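Local coordinates for cytoplasmic protein (Cryptococcus neoformans var. grubii serotype A, PDB 7LPQ), which is a family 5 glycosyl hydrolase, a sterylglucosidase that cleaves the beta-glucosidic bond between glucose and a sterol, at the YAJ site. Sequence-based numbering; all coordinates share one arbitrary frame.

The YAJ site. Residues 48, 197, 199, 271, 431-432, 452-454, 456, 459, 471, 521, 571, 585, 588, 590. With YAJ (~{N}-[(3~{R},5~{S})-5-(hydroxymethyl)-1-methyl-pyrrolidin-3-yl]-2-(3-oxidanylidene-4~{H}-1,4-benzoxazin-6-yl)ethanamide), chain B.
YAJ, the bound hit compound, lies almost wholly buried in the active-site pocket of this family 5 glycosidase. At its pyrrolidine end the hydroxymethyl oxygen O23 accepts from Lys48 NZ at 2.8 Å, the lysine reaching in along a chain extended beyond CG, and donates to the syn lone pair of Glu588 OE1 at 2.6 Å. The other oxygen, Glu588 OE2, takes the ring nitrogen N02 from above the carboxylate plane at 2.6 Å, so one carboxylate grips both polar groups and probably favours a protonated amine. The hydroxymethyl carbon C22 sits over the five-membered-ring face of Trp571, while Trp199 turns its rim, CZ2, to the pyrrolidine. Tyr454 OH lies against YAJ C21 (3.4 Å) and the N-methyl C01 while donating to Glu521 OE1 at 2.6 Å, from above that carboxylate's plane. At the linker, amide N05 donates to the syn lone pair of Glu271 OE2 at 3.2 Å; OE2 lies in the His452 ring plane and takes the ND1 hydrogen bond on its anti lone pair, which fixes the carboxylate. Glu271 is the acid/base of the family's NEP motif and Glu521 the nucleophile. The Tyr454 edge, at CD2, points into the YAJ benzene face, planes at 89°, with Val431 CG1 and Leu432 CD1 on its other side. Lactam oxygen O17 reaches Gly456 N and Tyr454 O through a water, 2.8 Å from O17, and touches Ala471 CB at 3.4 Å. The polar end probably receives the substrate's glucose, and the more apolar end its sterol.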
ATOM      1  N   LYS A  48       6.439   5.997  -7.927  1.00 22.29           N
ATOM      2  CA  LYS A  48       6.730   4.643  -8.362  1.00 21.31           C
ATOM      3  C   LYS A  48       7.619   4.607  -9.596  1.00 20.25           C
ATOM      4  O   LYS A  48       8.275   3.586  -9.844  1.00 18.37           O
ATOM      5  CB  LYS A  48       5.426   3.903  -8.661  1.00 23.94           C
ATOM      6  CG  LYS A  48       4.662   3.409  -7.454  1.00 24.14           C
ATOM      7  CD  LYS A  48       3.423   2.637  -7.918  1.00 24.29           C
ATOM      8  CE  LYS A  48       2.506   2.297  -6.756  1.00 24.93           C
ATOM      9  NZ  LYS A  48       1.248   1.634  -7.200  1.00 25.74           N
ATOM     10  N   MET A 197      -6.827  -3.885 -14.044  1.00 18.90           N
ATOM     11  CA  MET A 197      -6.255  -4.540 -12.871  0.67 24.55           C
ATOM     12  C   MET A 197      -5.664  -5.902 -13.207  1.00 18.62           C
ATOM     13  O   MET A 197      -5.631  -6.805 -12.367  1.00 22.01           O
ATOM     14  CB  MET A 197      -7.297  -4.668 -11.762  0.67 18.90           C
ATOM     15  CG  MET A 197      -7.817  -3.322 -11.234  0.67 23.95           C
ATOM     16  SD  MET A 197      -6.495  -2.222 -10.652  0.67 20.18           S
ATOM     17  CE  MET A 197      -5.926  -3.149  -9.226  0.67 20.14           C
ATOM     18  N   TRP A 199      -2.462  -6.132 -13.950  1.00 21.95           N
ATOM     19  CA  TRP A 199      -1.065  -6.083 -13.528  1.00 21.87           C
ATOM     20  C   TRP A 199      -0.809  -6.949 -12.300  1.00 21.68           C
ATOM     21  O   TRP A 199       0.285  -7.511 -12.148  1.00 21.75           O
ATOM     22  CB  TRP A 199      -0.655  -4.635 -13.255  1.00 22.71           C
ATOM     23  CG  TRP A 199      -1.272  -4.032 -12.034  1.00 23.77           C
ATOM     24  CD1 TRP A 199      -2.362  -3.224 -11.987  1.00 24.83           C
ATOM     25  CD2 TRP A 199      -0.827  -4.184 -10.679  1.00 24.85           C
ATOM     26  NE1 TRP A 199      -2.631  -2.861 -10.687  1.00 24.74           N
ATOM     27  CE2 TRP A 199      -1.701  -3.439  -9.866  1.00 24.64           C
ATOM     28  CE3 TRP A 199       0.233  -4.871 -10.076  1.00 26.16           C
ATOM     29  CZ2 TRP A 199      -1.557  -3.366  -8.486  1.00 25.62           C
ATOM     30  CZ3 TRP A 199       0.373  -4.796  -8.700  1.00 26.74           C
ATOM     31  CH2 TRP A 199      -0.516  -4.048  -7.923  1.00 26.43           C
ATOM     32  N   GLU A 271       3.478  -5.278   0.237  1.00 20.07           N
ATOM     33  CA  GLU A 271       2.789  -6.391  -0.409  1.00 21.03           C
ATOM     34  C   GLU A 271       3.767  -7.396  -1.016  1.00 21.18           C
ATOM     35  O   GLU A 271       3.789  -7.588  -2.238  1.00 19.72           O
ATOM     36  CB  GLU A 271       1.833  -5.856  -1.486  1.00 20.97           C
ATOM     37  CG  GLU A 271       0.876  -4.774  -0.978  1.00 22.89           C
ATOM     38  CD  GLU A 271      -0.327  -4.524  -1.902  1.00 22.40           C
ATOM     39  OE1 GLU A 271      -0.297  -4.970  -3.065  1.00 22.11           O
ATOM     40  OE2 GLU A 271      -1.292  -3.865  -1.461  1.00 21.59           O
ATOM     41  N   VAL A 431      -0.360  -9.902   1.616  1.00 20.20           N
ATOM     42  CA  VAL A 431      -1.747  -9.579   1.311  1.00 22.95           C
ATOM     43  C   VAL A 431      -2.656 -10.736   1.706  1.00 24.34           C
ATOM     44  O   VAL A 431      -2.442 -11.884   1.299  1.00 23.11           O
ATOM     45  CB  VAL A 431      -1.901  -9.246  -0.186  1.00 23.84           C
ATOM     46  CG1 VAL A 431      -3.363  -9.305  -0.591  1.00 22.57           C
ATOM     47  CG2 VAL A 431      -1.318  -7.884  -0.499  1.00 24.57           C
ATOM     48  N   LEU A 432      -3.679 -10.426   2.505  1.00 28.71           N
ATOM     49  CA  LEU A 432      -4.737 -11.368   2.864  1.00 31.96           C
ATOM     50  C   LEU A 432      -4.200 -12.598   3.585  1.00 31.28           C
ATOM     51  O   LEU A 432      -4.790 -13.678   3.511  1.00 32.45           O
ATOM     52  CB  LEU A 432      -5.543 -11.774   1.624  1.00 35.03           C
ATOM     53  CG  LEU A 432      -6.373 -10.604   1.069  1.00 37.54           C
ATOM     54  CD1 LEU A 432      -6.659 -10.807  -0.414  1.00 37.47           C
ATOM     55  CD2 LEU A 432      -7.667 -10.399   1.852  1.00 38.35           C
ATOM     56  N   HIS A 452      -3.384  -3.712   4.602  1.00 21.52           N
ATOM     57  CA  HIS A 452      -4.118  -2.998   3.569  1.00 20.79           C
ATOM     58  C   HIS A 452      -5.506  -3.614   3.417  1.00 20.92           C
ATOM     59  O   HIS A 452      -5.736  -4.772   3.760  1.00 20.18           O
ATOM     60  CB  HIS A 452      -3.369  -3.056   2.235  1.00 20.73           C
ATOM     61  CG  HIS A 452      -1.988  -2.480   2.292  1.00 20.94           C
ATOM     62  ND1 HIS A 452      -1.142  -2.464   1.203  1.00 21.65           N
ATOM     63  CD2 HIS A 452      -1.300  -1.912   3.311  1.00 20.87           C
ATOM     64  CE1 HIS A 452       0.006  -1.914   1.551  1.00 21.17           C
ATOM     65  NE2 HIS A 452      -0.064  -1.570   2.824  1.00 20.80           N
ATOM     66  N   PHE A 453      -6.439  -2.813   2.907  1.00 20.07           N
ATOM     67  CA  PHE A 453      -7.753  -3.325   2.567  1.00 21.24           C
ATOM     68  C   PHE A 453      -8.323  -2.520   1.414  1.00 23.57           C
ATOM     69  O   PHE A 453      -8.271  -1.288   1.419  1.00 25.09           O
ATOM     70  CB  PHE A 453      -8.744  -3.284   3.736  1.00 20.09           C
ATOM     71  CG  PHE A 453     -10.103  -3.833   3.384  1.00 20.33           C
ATOM     72  CD1 PHE A 453     -11.069  -3.024   2.812  1.00 20.13           C
ATOM     73  CD2 PHE A 453     -10.406  -5.166   3.607  1.00 20.28           C
ATOM     74  CE1 PHE A 453     -12.304  -3.526   2.476  1.00 20.18           C
ATOM     75  CE2 PHE A 453     -11.646  -5.670   3.284  1.00 20.20           C
ATOM     76  CZ  PHE A 453     -12.599  -4.844   2.710  1.00 20.13           C
ATOM     77  N   TYR A 454      -8.885  -3.231   0.436  1.00 25.63           N
ATOM     78  CA  TYR A 454      -9.612  -2.616  -0.663  1.00 26.74           C
ATOM     79  C   TYR A 454     -10.967  -3.286  -0.804  1.00 25.96           C
ATOM     80  O   TYR A 454     -11.110  -4.466  -0.515  1.00 25.75           O
ATOM     81  CB  TYR A 454      -8.832  -2.739  -1.972  1.00 26.67           C
ATOM     82  CG  TYR A 454      -7.639  -1.833  -2.026  1.00 25.66           C
ATOM     83  CD1 TYR A 454      -7.765  -0.514  -2.429  1.00 25.09           C
ATOM     84  CD2 TYR A 454      -6.383  -2.293  -1.657  1.00 26.12           C
ATOM     85  CE1 TYR A 454      -6.670   0.321  -2.471  1.00 25.73           C
ATOM     86  CE2 TYR A 454      -5.285  -1.471  -1.694  1.00 25.15           C
ATOM     87  CZ  TYR A 454      -5.430  -0.165  -2.101  1.00 25.98           C
ATOM     88  OH  TYR A 454      -4.326   0.669  -2.138  1.00 27.11           O
ATOM     89  N   GLY A 456     -12.638  -5.108  -2.900  1.00 19.76           N
ATOM     90  CA  GLY A 456     -12.073  -5.806  -4.042  1.00 19.68           C
ATOM     91  C   GLY A 456     -12.987  -5.854  -5.258  1.00 19.62           C
ATOM     92  O   GLY A 456     -12.524  -5.745  -6.398  1.00 19.52           O
ATOM     93  N   LEU A 459     -12.906  -2.504  -6.959  1.00 22.71           N
ATOM     94  CA  LEU A 459     -11.629  -2.172  -7.573  1.00 22.71           C
ATOM     95  C   LEU A 459     -11.421  -2.922  -8.882  1.00 21.85           C
ATOM     96  O   LEU A 459     -10.886  -2.359  -9.839  1.00 20.80           O
ATOM     97  CB  LEU A 459     -10.492  -2.474  -6.599  1.00 24.59           C
ATOM     98  CG  LEU A 459      -9.098  -2.083  -7.095  1.00 25.85           C
ATOM     99  CD1 LEU A 459      -8.985  -0.574  -7.301  1.00 27.21           C
ATOM    100  CD2 LEU A 459      -8.047  -2.574  -6.120  1.00 25.75           C
ATOM    101  N   ALA A 471     -15.079 -10.693   0.891  1.00 31.96           N
ATOM    102  CA  ALA A 471     -13.828 -11.278   0.416  1.00 31.86           C
ATOM    103  C   ALA A 471     -13.138 -12.080   1.512  1.00 31.20           C
ATOM    104  O   ALA A 471     -12.731 -13.229   1.293  1.00 31.26           O
ATOM    105  CB  ALA A 471     -12.904 -10.180  -0.100  1.00 32.69           C
ATOM    106  N   GLU A 521      -3.277   1.088   3.441  1.00 22.35           N
ATOM    107  CA  GLU A 521      -3.806   1.402   2.122  1.00 20.59           C
ATOM    108  C   GLU A 521      -5.291   1.072   2.083  1.00 20.03           C
ATOM    109  O   GLU A 521      -5.697  -0.018   2.495  1.00 19.66           O
ATOM    110  CB  GLU A 521      -3.088   0.604   1.030  1.00 19.94           C
ATOM    111  CG  GLU A 521      -1.738   1.131   0.614  1.00 19.22           C
ATOM    112  CD  GLU A 521      -1.186   0.379  -0.587  1.00 19.22           C
ATOM    113  OE1 GLU A 521      -2.006  -0.162  -1.366  1.00 19.06           O
ATOM    114  OE2 GLU A 521       0.056   0.318  -0.741  1.00 19.69           O
ATOM    115  N   TRP A 571      -5.308   5.441  -0.200  1.00 22.48           N
ATOM    116  CA  TRP A 571      -4.596   5.351  -1.469  1.00 22.56           C
ATOM    117  C   TRP A 571      -5.464   5.958  -2.569  1.00 22.89           C
ATOM    118  O   TRP A 571      -6.553   5.436  -2.849  1.00 22.95           O
ATOM    119  CB  TRP A 571      -4.253   3.887  -1.802  1.00 22.22           C
ATOM    120  CG  TRP A 571      -3.394   3.809  -3.007  1.00 21.44           C
ATOM    121  CD1 TRP A 571      -3.805   3.863  -4.296  1.00 20.85           C
ATOM    122  CD2 TRP A 571      -1.960   3.735  -3.042  1.00 20.49           C
ATOM    123  NE1 TRP A 571      -2.720   3.841  -5.142  1.00 19.80           N
ATOM    124  CE2 TRP A 571      -1.578   3.749  -4.398  1.00 19.26           C
ATOM    125  CE3 TRP A 571      -0.968   3.667  -2.062  1.00 20.88           C
ATOM    126  CZ2 TRP A 571      -0.250   3.662  -4.802  1.00 19.81           C
ATOM    127  CZ3 TRP A 571       0.359   3.592  -2.464  1.00 20.52           C
ATOM    128  CH2 TRP A 571       0.704   3.591  -3.823  1.00 20.17           C
ATOM    129  N   TRP A 585      -0.081   4.744 -13.873  1.00 26.40           N
ATOM    130  CA  TRP A 585       0.499   3.475 -13.437  1.00 26.64           C
ATOM    131  C   TRP A 585      -0.534   2.364 -13.645  1.00 25.77           C
ATOM    132  O   TRP A 585      -1.474   2.225 -12.856  1.00 23.81           O
ATOM    133  CB  TRP A 585       0.941   3.557 -11.982  1.00 25.71           C
ATOM    134  CG  TRP A 585       1.726   2.374 -11.532  1.00 25.09           C
ATOM    135  CD1 TRP A 585       3.048   2.153 -11.735  1.00 25.67           C
ATOM    136  CD2 TRP A 585       1.237   1.250 -10.788  1.00 25.14           C
ATOM    137  NE1 TRP A 585       3.423   0.954 -11.170  1.00 26.06           N
ATOM    138  CE2 TRP A 585       2.325   0.382 -10.582  1.00 25.30           C
ATOM    139  CE3 TRP A 585      -0.014   0.894 -10.281  1.00 25.85           C
ATOM    140  CZ2 TRP A 585       2.200  -0.818  -9.889  1.00 24.33           C
ATOM    141  CZ3 TRP A 585      -0.137  -0.302  -9.598  1.00 25.45           C
ATOM    142  CH2 TRP A 585       0.962  -1.141  -9.409  1.00 24.72           C
ATOM    143  N   GLU A 588      -4.410   2.355 -13.106  1.00 26.02           N
ATOM    144  CA  GLU A 588      -5.052   2.638 -11.832  1.00 24.29           C
ATOM    145  C   GLU A 588      -5.371   4.122 -11.740  1.00 22.52           C
ATOM    146  O   GLU A 588      -4.620   4.965 -12.232  1.00 22.10           O
ATOM    147  CB  GLU A 588      -4.161   2.222 -10.670  1.00 24.26           C
ATOM    148  CG  GLU A 588      -4.270   0.770 -10.281  1.00 23.75           C
ATOM    149  CD  GLU A 588      -3.625   0.481  -8.934  1.00 25.74           C
ATOM    150  OE1 GLU A 588      -3.165   1.441  -8.274  1.00 26.23           O
ATOM    151  OE2 GLU A 588      -3.582  -0.706  -8.533  1.00 26.26           O
ATOM    152  N   LEU A 590      -6.819   6.145  -8.550  1.00 20.00           N
ATOM    153  CA  LEU A 590      -7.324   6.257  -7.188  1.00 20.09           C
ATOM    154  C   LEU A 590      -6.993   7.596  -6.542  1.00 20.22           C
ATOM    155  O   LEU A 590      -7.137   7.739  -5.321  1.00 20.28           O
ATOM    156  CB  LEU A 590      -6.785   5.113  -6.328  1.00 19.92           C
ATOM    157  CG  LEU A 590      -7.419   3.754  -6.643  1.00 19.84           C
ATOM    158  CD1 LEU A 590      -6.628   3.002  -7.718  1.00 19.65           C
ATOM    159  CD2 LEU A 590      -7.539   2.904  -5.389  1.00 19.80           C
TER
HETATM  160  C10 YAJ B 901      -5.147  -5.614  -0.471  1.00 33.74           C
HETATM  161  C13 YAJ B 901      -7.412  -6.915  -1.540  1.00 36.26           C
HETATM  162  C20 YAJ B 901      -2.070  -1.744  -5.132  1.00 30.27           C
HETATM  163  C21 YAJ B 901      -2.783  -0.466  -5.005  1.00 30.39           C
HETATM  164  C22 YAJ B 901      -1.971   0.781  -5.307  1.00 28.46           C
HETATM  165  C01 YAJ B 901      -4.941   0.389  -5.616  1.00 33.17           C
HETATM  166  C03 YAJ B 901      -4.443  -1.951  -5.570  1.00 32.19           C
HETATM  167  C04 YAJ B 901      -3.159  -2.849  -5.258  1.00 32.44           C
HETATM  168  C06 YAJ B 901      -3.874  -4.878  -3.911  1.00 33.02           C
HETATM  169  C08 YAJ B 901      -3.815  -5.825  -2.696  1.00 32.77           C
HETATM  170  C09 YAJ B 901      -5.078  -6.046  -1.811  1.00 33.57           C
HETATM  171  C11 YAJ B 901      -6.302  -5.823   0.317  1.00 34.57           C
HETATM  172  C12 YAJ B 901      -7.454  -6.475  -0.191  1.00 36.49           C
HETATM  173  C14 YAJ B 901      -6.230  -6.697  -2.311  1.00 33.87           C
HETATM  174  C16 YAJ B 901      -9.750  -7.733  -1.348  1.00 39.98           C
HETATM  175  C18 YAJ B 901      -9.854  -7.065  -0.059  1.00 40.37           C
HETATM  176  N02 YAJ B 901      -3.912  -0.648  -5.970  1.00 32.23           N
HETATM  177  N05 YAJ B 901      -3.146  -3.759  -4.101  1.00 33.08           N
HETATM  178  N15 YAJ B 901      -8.579  -7.594  -2.063  1.00 38.18           N
HETATM  179  O07 YAJ B 901      -4.658  -5.180  -4.823  1.00 33.64           O
HETATM  180  O17 YAJ B 901     -10.739  -8.299  -1.836  1.00 42.06           O
HETATM  181  O19 YAJ B 901      -8.557  -6.685   0.575  1.00 39.20           O
HETATM  182  O23 YAJ B 901      -1.328   0.664  -6.570  1.00 28.21           O
HETATM  183  O   HOH W   1     -12.698  -6.744  -0.514  1.00 27.48           O